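Local coordinates for protein TetR family Transcriptional regulator (Streptococcus agalactiae 2603V/R, PDB 3KKC) that probably binds DNA through an N-terminal helix-turn-helix domain and regulates transcription as a member of the TetR family, at the interface of chains A and B. Sequence-based numbering; all coordinates share one arbitrary frame. Chains: chain A/B, TetR family Transcriptional regulator.

The interface of chains A and B. Residues chain A 150-151, 154; chain B 138-139, 142, 146.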
# COMPACT_ATOMS: atom_id res chain seq x y z
N GLU A 150 2.50 -5.90 -5.18
CA GLU A 150 1.15 -6.23 -4.72
C GLU A 150 0.71 -7.67 -5.02
O GLU A 150 0.07 -8.30 -4.19
CB GLU A 150 0.13 -5.22 -5.26
CG GLU A 150 -0.68 -4.54 -4.17
CD GLU A 150 0.16 -3.63 -3.29
OE1 GLU A 150 0.95 -2.83 -3.83
OE2 GLU A 150 0.03 -3.73 -2.06
N THR A 151 1.05 -8.20 -6.18
CA THR A 151 0.75 -9.61 -6.40
C THR A 151 1.34 -10.40 -5.24
O THR A 151 0.65 -11.18 -4.57
CB THR A 151 1.29 -10.15 -7.74
OG1 THR A 151 0.51 -9.61 -8.81
CG2 THR A 151 1.23 -11.69 -7.80
N TRP A 154 -0.26 -10.16 -1.77
CA TRP A 154 -1.55 -10.84 -1.77
C TRP A 154 -1.33 -12.36 -1.59
O TRP A 154 -2.02 -13.03 -0.80
CB TRP A 154 -2.33 -10.48 -3.06
CG TRP A 154 -3.42 -11.44 -3.35
CD1 TRP A 154 -4.70 -11.38 -2.89
CD2 TRP A 154 -3.33 -12.64 -4.15
NE1 TRP A 154 -5.42 -12.47 -3.35
CE2 TRP A 154 -4.60 -13.26 -4.13
CE3 TRP A 154 -2.30 -13.25 -4.88
CZ2 TRP A 154 -4.88 -14.48 -4.82
CZ3 TRP A 154 -2.58 -14.48 -5.58
CH2 TRP A 154 -3.86 -15.07 -5.54
N ASP B 138 -9.72 -15.21 -8.63
CA ASP B 138 -9.15 -14.50 -7.47
C ASP B 138 -7.87 -13.76 -7.82
O ASP B 138 -7.70 -12.60 -7.44
CB ASP B 138 -8.93 -15.46 -6.30
CG ASP B 138 -7.92 -16.56 -6.61
OD1 ASP B 138 -7.69 -16.88 -7.80
OD2 ASP B 138 -7.34 -17.11 -5.64
N PHE B 139 -6.96 -14.40 -8.55
CA PHE B 139 -5.76 -13.70 -8.97
C PHE B 139 -6.15 -12.51 -9.84
O PHE B 139 -5.67 -11.39 -9.63
CB PHE B 139 -4.82 -14.61 -9.75
CG PHE B 139 -3.52 -13.98 -10.06
CD1 PHE B 139 -2.49 -13.99 -9.15
CD2 PHE B 139 -3.32 -13.35 -11.26
CE1 PHE B 139 -1.28 -13.39 -9.43
CE2 PHE B 139 -2.11 -12.75 -11.55
CZ PHE B 139 -1.10 -12.77 -10.64
N GLN B 142 -7.68 -9.64 -7.52
CA GLN B 142 -6.65 -8.97 -6.75
C GLN B 142 -5.80 -8.03 -7.62
O GLN B 142 -5.43 -6.94 -7.20
CB GLN B 142 -5.76 -10.01 -6.07
CG GLN B 142 -4.44 -9.46 -5.59
CD GLN B 142 -3.41 -9.52 -6.67
OE1 GLN B 142 -3.33 -10.50 -7.40
NE2 GLN B 142 -2.62 -8.45 -6.79
N SER B 146 -5.88 -3.78 -7.26
CA SER B 146 -4.64 -3.16 -6.84
C SER B 146 -4.07 -2.27 -7.93
O SER B 146 -3.61 -1.16 -7.66
CB SER B 146 -3.59 -4.20 -6.43
OG SER B 146 -3.99 -4.90 -5.26
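Helix 137-157 of chain A meets its counterpart, helix 137-156 of chain B, with helical backbone throughout, A:Glu150 to A:Trp154 running roughly antiparallel to B:Asp138 to B:Ser146. A:Trp154 and B:Gln142 form the centre of the patch, hiding more surface than their neighbours. The CG methylene of B:Gln142 lies over one face of the indole, 3.4 Å from the centroid of the five-membered ring and off-centre on the indole, toward its rim, a CH-pi contact. Bent at chi2 (-87°), the glutamine turns its amide across the indole face, the planes tilted 25° apart and the two side chains crossing obliquely. Its NE2 end points toward A:Thr151, 3.6 Å from that residue's CA, and its OE1 sits over one face of the B:Phe139 ring of its own chain, displaced toward the rim. The six-membered part of the indole reaches B:Phe139, with CZ3 of A:Trp154 3.6 Å from CD1 of the phenyl ring. Further along that ring, CE1 of B:Phe139 packs 3.4 Å from the CG2 methyl of A:Thr151; this branch, anti to the backbone N, is the one that touches CE1 and CZ. B:Asp138 comes to the indole edge, its carboxylate OD2 in plane and 3.7 Å from CZ2 of A:Trp154. Its other oxygen, OD1, accepts a 2.7 Å hydrogen bond from the backbone N of B:Phe139, arriving from above the carboxylate plane. No polar pair bonds across this patch, so packing and shape carry it. TetR regulators typically dimerise through C-terminal helices, and this two-fold arrangement is consistent with that. At the other end, CG of A:Glu150 rests 3.7 Å from CB of B:Ser146, whose OG hydroxyl hydrogen-bonds the carbonyl O of B:Gln142 at 3.2 Å.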